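Local coordinates for aerobactin synthase IucA (Klebsiella pneumoniae subsp. pneumoniae, PDB 5JM8), which probably catalyses the ATP-dependent joining of citrate to N6-acetyl-N6-hydroxylysine in the synthesis of the siderophore aerobactin, at residues 18-23 / 63-68; 519-522 / 526-529; 214-219 / 248-253. All blocks are in the same frame, centred on the assembly; numbering follows the deposited sequence.

Contact 1 of 3, residues 18-23 / 63-68; sequences CFLNSL and HRFEFP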
# COMPACT_ATOMS: atom_id res chain seq x y z
N CYS A 18 -15.06 -2.83 37.15
CA CYS A 18 -14.64 -1.44 37.29
C CYS A 18 -15.29 -0.81 38.51
O CYS A 18 -14.62 -0.16 39.31
CB CYS A 18 -15.00 -0.64 36.04
SG CYS A 18 -14.09 -1.11 34.55
N PHE A 19 -16.60 -0.99 38.63
CA PHE A 19 -17.35 -0.51 39.78
C PHE A 19 -16.76 -1.07 41.06
O PHE A 19 -16.50 -0.34 42.02
CB PHE A 19 -18.83 -0.88 39.65
CG PHE A 19 -19.67 -0.50 40.84
CD1 PHE A 19 -19.80 -1.35 41.92
CD2 PHE A 19 -20.33 0.72 40.87
CE1 PHE A 19 -20.57 -1.00 43.01
CE2 PHE A 19 -21.11 1.08 41.95
CZ PHE A 19 -21.22 0.22 43.03
N LEU A 20 -16.52 -2.38 41.06
CA LEU A 20 -16.08 -3.08 42.26
C LEU A 20 -14.61 -2.80 42.61
O LEU A 20 -14.30 -2.52 43.76
CB LEU A 20 -16.29 -4.59 42.09
CG LEU A 20 -17.75 -5.03 41.93
CD1 LEU A 20 -17.84 -6.51 41.59
CD2 LEU A 20 -18.56 -4.73 43.18
N ASN A 21 -13.73 -2.87 41.62
CA ASN A 21 -12.31 -2.61 41.86
C ASN A 21 -12.08 -1.17 42.29
O ASN A 21 -11.23 -0.89 43.14
CB ASN A 21 -11.47 -2.90 40.61
CG ASN A 21 -11.32 -4.39 40.35
OD1 ASN A 21 -11.92 -5.22 41.03
ND2 ASN A 21 -10.53 -4.73 39.34
N SER A 22 -12.83 -0.25 41.68
CA SER A 22 -12.78 1.15 42.07
C SER A 22 -13.16 1.29 43.55
O SER A 22 -12.50 2.01 44.30
CB SER A 22 -13.71 1.99 41.20
OG SER A 22 -13.57 3.37 41.48
N LEU A 23 -14.21 0.59 43.95
CA LEU A 23 -14.67 0.60 45.33
C LEU A 23 -13.65 -0.02 46.29
O LEU A 23 -13.35 0.56 47.34
CB LEU A 23 -16.01 -0.13 45.45
CG LEU A 23 -16.62 -0.26 46.85
CD1 LEU A 23 -16.98 1.10 47.42
CD2 LEU A 23 -17.83 -1.18 46.82
N HIS A 63 -8.34 -6.59 40.30
CA HIS A 63 -8.91 -7.90 40.59
C HIS A 63 -9.78 -8.43 39.46
O HIS A 63 -10.31 -7.66 38.66
CB HIS A 63 -9.74 -7.86 41.87
CG HIS A 63 -9.01 -7.33 43.06
ND1 HIS A 63 -7.92 -7.98 43.61
CD2 HIS A 63 -9.21 -6.22 43.82
CE1 HIS A 63 -7.48 -7.29 44.65
NE2 HIS A 63 -8.24 -6.22 44.79
N ARG A 64 -9.91 -9.75 39.41
CA ARG A 64 -10.85 -10.41 38.52
C ARG A 64 -11.79 -11.28 39.36
O ARG A 64 -11.36 -12.27 39.95
CB ARG A 64 -10.12 -11.25 37.47
CG ARG A 64 -11.05 -11.89 36.44
CD ARG A 64 -10.30 -12.62 35.32
NE ARG A 64 -9.58 -13.80 35.81
CZ ARG A 64 -8.27 -13.84 36.06
NH1 ARG A 64 -7.72 -14.97 36.50
NH2 ARG A 64 -7.50 -12.77 35.87
N PHE A 65 -13.06 -10.89 39.41
CA PHE A 65 -14.07 -11.65 40.12
C PHE A 65 -14.81 -12.60 39.18
O PHE A 65 -15.07 -12.26 38.02
CB PHE A 65 -15.08 -10.72 40.81
CG PHE A 65 -14.50 -9.88 41.91
CD1 PHE A 65 -13.31 -10.22 42.52
CD2 PHE A 65 -15.17 -8.75 42.35
CE1 PHE A 65 -12.78 -9.44 43.54
CE2 PHE A 65 -14.65 -7.97 43.36
CZ PHE A 65 -13.46 -8.31 43.95
N GLU A 66 -15.15 -13.78 39.69
CA GLU A 66 -16.02 -14.71 38.99
C GLU A 66 -17.46 -14.48 39.43
O GLU A 66 -17.75 -14.45 40.63
CB GLU A 66 -15.58 -16.16 39.26
CG GLU A 66 -16.46 -17.20 38.59
CD GLU A 66 -15.93 -18.61 38.78
OE1 GLU A 66 -14.79 -18.77 39.28
OE2 GLU A 66 -16.65 -19.57 38.43
N PHE A 67 -18.35 -14.32 38.46
CA PHE A 67 -19.74 -13.98 38.74
C PHE A 67 -20.66 -15.17 38.46
O PHE A 67 -20.26 -16.09 37.75
CB PHE A 67 -20.14 -12.76 37.91
CG PHE A 67 -19.39 -11.51 38.27
CD1 PHE A 67 -19.75 -10.76 39.37
CD2 PHE A 67 -18.31 -11.09 37.51
CE1 PHE A 67 -19.06 -9.61 39.71
CE2 PHE A 67 -17.61 -9.95 37.84
CZ PHE A 67 -17.98 -9.21 38.94
N PRO A 68 -21.89 -15.15 39.00
CA PRO A 68 -22.53 -14.10 39.81
C PRO A 68 -22.01 -13.97 41.23
O PRO A 68 -21.39 -14.90 41.77
CB PRO A 68 -24.00 -14.55 39.83
CG PRO A 68 -23.95 -16.02 39.69
CD PRO A 68 -22.79 -16.29 38.77
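With CG beside its own backbone N (chi1 -73°), Asn-21 carries its amide off the helix flank to the backbone of His-63. Asn-21 ND2 donates to His-63 O at 3.0 Å, and the bond is nearly straight, with an angle of 175° at the hydrogen. It lies in the plane of both groups and falls on a lone pair of the carbonyl. Asn-21 OD1 sits 3.5 Å from His-63 CB and at the edge of the imidazole, whose plane stands at 86° to the amide. The same oxygen accepts from Gln-17 NE2, while Gln-17 OE1 takes the N-H of Phe-65. Both ends of the Asn-21 amide are therefore held, and its rotation is fixed. These bonds tie helix 14-26 to the start of strand 64-72 and the residue before it, in the five-stranded antiparallel sheet. One residue earlier on the helix, Leu-20 makes the apolar part of the contact: its CD1 approaches Phe-65 CD2 at 3.6 Å and Phe-67 CZ at 3.8 Å. Both rings receive the methyl at the edge, in plane. Leu-20 and Phe-67 come from opposite directions; Phe-65 in turn meets the ring of Phe-52 on strand 49-54, and Leu-20 reaches Leu-85 of helix 82-96.

Contact 2 of 3, residues 519-522 / 526-529; sequences EMRD and HKTC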
# COMPACT_ATOMS: atom_id res chain seq x y z
N GLU A 519 17.91 3.58 39.42
CA GLU A 519 19.03 3.96 38.56
C GLU A 519 18.85 5.40 38.09
O GLU A 519 19.78 6.20 38.10
CB GLU A 519 19.13 3.04 37.34
CG GLU A 519 19.56 1.61 37.66
CD GLU A 519 19.62 0.73 36.43
OE1 GLU A 519 19.40 1.25 35.31
OE2 GLU A 519 19.89 -0.48 36.57
N MET A 520 17.62 5.72 37.69
CA MET A 520 17.30 7.02 37.12
C MET A 520 17.46 8.15 38.12
O MET A 520 17.97 9.22 37.79
CB MET A 520 15.86 7.02 36.58
CG MET A 520 15.66 6.20 35.31
SD MET A 520 13.92 5.93 34.90
CE MET A 520 13.25 7.57 35.19
N ARG A 521 17.01 7.91 39.35
CA ARG A 521 17.09 8.91 40.42
C ARG A 521 18.51 9.40 40.63
O ARG A 521 18.73 10.57 40.97
CB ARG A 521 16.54 8.32 41.72
CG ARG A 521 16.67 9.25 42.93
CD ARG A 521 16.31 8.52 44.22
NE ARG A 521 17.08 7.30 44.38
CZ ARG A 521 16.89 6.41 45.34
NH1 ARG A 521 15.94 6.60 46.24
NH2 ARG A 521 17.65 5.32 45.39
N ASP A 522 19.48 8.51 40.44
CA ASP A 522 20.89 8.86 40.60
C ASP A 522 21.38 9.81 39.50
O ASP A 522 22.42 10.46 39.66
CB ASP A 522 21.75 7.60 40.61
CG ASP A 522 21.48 6.71 41.82
OD1 ASP A 522 20.87 7.19 42.80
OD2 ASP A 522 21.90 5.53 41.79
N HIS A 526 16.89 17.19 40.41
CA HIS A 526 15.92 17.23 41.50
C HIS A 526 15.36 15.84 41.76
O HIS A 526 14.49 15.37 41.02
CB HIS A 526 14.79 18.21 41.19
CG HIS A 526 15.24 19.63 41.10
ND1 HIS A 526 15.95 20.12 40.03
CD2 HIS A 526 15.08 20.67 41.95
CE1 HIS A 526 16.20 21.41 40.22
NE2 HIS A 526 15.69 21.76 41.38
N LYS A 527 15.84 15.20 42.82
CA LYS A 527 15.44 13.83 43.14
C LYS A 527 14.10 13.79 43.89
O LYS A 527 13.63 12.71 44.25
CB LYS A 527 16.53 13.16 43.98
CG LYS A 527 17.87 13.09 43.28
CD LYS A 527 18.96 12.55 44.18
CE LYS A 527 20.31 12.56 43.48
NZ LYS A 527 20.32 11.75 42.23
N THR A 528 13.50 14.96 44.09
CA THR A 528 12.29 15.11 44.89
C THR A 528 11.21 14.08 44.58
O THR A 528 10.64 13.48 45.48
CB THR A 528 11.69 16.52 44.69
OG1 THR A 528 12.66 17.51 45.03
CG2 THR A 528 10.45 16.70 45.56
N CYS A 529 10.94 13.89 43.29
CA CYS A 529 9.83 13.06 42.84
C CYS A 529 10.11 11.57 42.94
O CYS A 529 9.24 10.80 43.35
CB CYS A 529 9.47 13.41 41.40
SG CYS A 529 8.03 12.55 40.77
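Lys-527 reaches back to Arg-521 across the short loop that joins two consecutive helices, 506-521 and 528-535. At the start of the second segment, His-526 turns away from the first helix and stacks its ring on that of His-456. Lys-527 follows and carries the contact. Its CG lies beside the backbone N, its chain is extended as far as CE, and a bend at the last torsion (chi4 -59°) swings the ammonium inward. NZ is thereby directed at Arg-521 O near the C-terminal end of the first helix, where a positive charge would be expected to be favourable. Lys-527 NZ and Arg-521 O are modelled 2.3 Å apart, too short to be reliable, so the bond is plausible in kind but doubtful in length. Asp-522 OD1 is 4.6 Å from Lys-527 NZ, close enough for some electrostatic attraction but not a contact. The methylenes of the two long side chains cross at about a right angle, Arg-521 CG lying 4.0 Å from Lys-527 CG. Helix 528-535 receives Arg-521 further on, at Leu-530, Asn-531 and Leu-534. Thr-528 and Cys-529 open that second helix. Thr-528 packs on Leu-479 of helix 475-500, and Cys-529, its SG opposite the backbone N (chi1 -176°), packs on Phe-482 of the same helix and on Phe-414.

Contact 3 of 3, residues 214-219 / 248-253; sequences LNELSD and LIKDLG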
# COMPACT_ATOMS: atom_id res chain seq x y z
N LEU A 214 -13.66 24.63 -0.85
CA LEU A 214 -12.80 25.78 -1.05
C LEU A 214 -13.46 26.83 -1.93
O LEU A 214 -12.99 27.96 -2.02
CB LEU A 214 -11.46 25.34 -1.66
CG LEU A 214 -10.52 24.61 -0.69
CD1 LEU A 214 -9.30 24.09 -1.43
CD2 LEU A 214 -10.10 25.52 0.46
N ASN A 215 -14.58 26.47 -2.56
CA ASN A 215 -15.35 27.44 -3.34
C ASN A 215 -16.01 28.47 -2.44
O ASN A 215 -16.63 29.42 -2.92
CB ASN A 215 -16.41 26.73 -4.21
CG ASN A 215 -17.35 25.86 -3.40
OD1 ASN A 215 -17.39 25.93 -2.17
ND2 ASN A 215 -18.11 25.02 -4.09
N GLU A 216 -15.87 28.28 -1.13
CA GLU A 216 -16.42 29.19 -0.13
C GLU A 216 -15.32 29.95 0.62
O GLU A 216 -15.61 30.66 1.58
CB GLU A 216 -17.28 28.42 0.87
CG GLU A 216 -18.58 27.89 0.29
CD GLU A 216 -19.52 29.00 -0.14
OE1 GLU A 216 -19.36 30.14 0.34
OE2 GLU A 216 -20.42 28.73 -0.97
N LEU A 217 -14.08 29.79 0.18
CA LEU A 217 -12.95 30.44 0.85
C LEU A 217 -12.60 31.77 0.20
O LEU A 217 -12.39 31.84 -1.01
CB LEU A 217 -11.73 29.51 0.85
CG LEU A 217 -10.49 30.01 1.59
CD1 LEU A 217 -10.76 30.15 3.08
CD2 LEU A 217 -9.31 29.09 1.35
N SER A 218 -12.55 32.82 1.01
CA SER A 218 -12.17 34.14 0.52
C SER A 218 -11.41 34.91 1.59
O SER A 218 -11.19 34.40 2.69
CB SER A 218 -13.40 34.93 0.08
OG SER A 218 -14.10 35.46 1.19
N ASP A 219 -11.01 36.14 1.27
CA ASP A 219 -10.23 36.96 2.18
C ASP A 219 -10.98 37.18 3.49
O ASP A 219 -10.39 37.10 4.57
CB ASP A 219 -9.90 38.31 1.55
CG ASP A 219 -8.95 38.19 0.38
OD1 ASP A 219 -8.20 37.20 0.32
OD2 ASP A 219 -8.96 39.09 -0.49
N LEU A 248 -22.91 36.43 8.35
CA LEU A 248 -21.53 36.21 8.78
C LEU A 248 -21.24 34.73 8.99
O LEU A 248 -20.08 34.35 9.18
CB LEU A 248 -21.25 36.99 10.07
CG LEU A 248 -21.38 38.51 9.95
CD1 LEU A 248 -21.22 39.17 11.31
CD2 LEU A 248 -20.37 39.08 8.96
N ILE A 249 -22.28 33.91 8.97
CA ILE A 249 -22.12 32.46 9.02
C ILE A 249 -22.98 31.79 7.96
O ILE A 249 -24.18 32.08 7.83
CB ILE A 249 -22.49 31.88 10.40
CG1 ILE A 249 -21.42 32.28 11.43
CG2 ILE A 249 -22.61 30.35 10.34
CD1 ILE A 249 -21.69 31.78 12.84
N LYS A 250 -22.37 30.88 7.20
CA LYS A 250 -23.09 30.03 6.27
C LYS A 250 -22.83 28.57 6.62
O LYS A 250 -21.68 28.15 6.78
CB LYS A 250 -22.68 30.31 4.82
CG LYS A 250 -23.39 29.43 3.80
CD LYS A 250 -22.94 29.73 2.38
CE LYS A 250 -23.67 28.85 1.37
NZ LYS A 250 -23.23 29.11 -0.03
N ASP A 251 -23.91 27.81 6.76
CA ASP A 251 -23.81 26.39 7.10
C ASP A 251 -23.60 25.54 5.85
O ASP A 251 -24.52 25.37 5.04
CB ASP A 251 -25.08 25.96 7.83
CG ASP A 251 -25.00 24.54 8.36
OD1 ASP A 251 -23.98 23.85 8.11
OD2 ASP A 251 -25.96 24.11 9.04
N LEU A 252 -22.40 25.00 5.70
CA LEU A 252 -22.04 24.23 4.51
C LEU A 252 -22.36 22.75 4.67
O LEU A 252 -22.31 21.99 3.70
CB LEU A 252 -20.56 24.41 4.19
CG LEU A 252 -20.10 25.85 3.91
CD1 LEU A 252 -18.60 25.90 3.65
CD2 LEU A 252 -20.86 26.45 2.74
N GLY A 253 -22.69 22.34 5.89
CA GLY A 253 -23.02 20.95 6.16
C GLY A 253 -21.79 20.09 6.38
O GLY A 253 -20.69 20.60 6.58
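Lys-250 and Glu-216 form the salt bridge between the segments, Lys-250 NZ donating to Glu-216 OE2 at 3.0 Å, and the two side chains cross at about a right angle. The lysine is fully extended, whereas the glutamate is bent at its second torsion (chi2 -65°), which turns the carboxylate away from Leu-252 and toward the end of the lysine. The ammonium comes from above the carboxylate plane, 52° out of it, and favours one oxygen, since Glu-216 OE1 stays 4.0 Å from Lys-250 NZ.

Apolar contact adjoins the ion pair. Glu-216 CG rests 3.6 Å from Leu-252 CD2 and 3.9 Å from Leu-252 CD1, so both methyls of the leucine fork meet the methylene from the same side; both residues also touch Leu-223 of strand 221-226. The loop before that strand is thus fastened to strand 249-255, the two strands flanking 177-185 in a three-stranded antiparallel sheet.

Backbone features shape the strand side. Leu-252 and Gly-253 both face Trp-181 in a classic beta bulge, and Asp-251 OD1 accepts from Gly-253 N at 3.0 Å in an Asx turn, while its OD2 pairs with Arg-180. On the loop side, Leu-217 O bonds to Gln-200 of the second subunit.

With Lys-250 exposed and the glutamate gripped through a single oxygen, the ion pair is probably tempered by solvent, while the methylene of the same glutamate stays packed on Leu-252.

Along the chain the order is contact 1, contact 3, contact 2, each closed before the next opens. None touches another: the centres of contact 1 and contact 2 lie about 36 Å apart, those of contact 1 and contact 3 about 52 Å, and those of contact 2 and contact 3 about 54 Å. Contacts 1 and 3 lie on opposite sides of the chain's centre, one on the N-terminal five-stranded sheet, the other on three antiparallel strands of the IucA/IucC family region. Contact 2 links two helices in the FhuF-like region. Only contact 1 is buried, with the Asn-21 side chain about 12 Å from ATP. Each thus joins elements of its own region: helix to sheet, helix to helix, and loop to edge strand beside the second subunit.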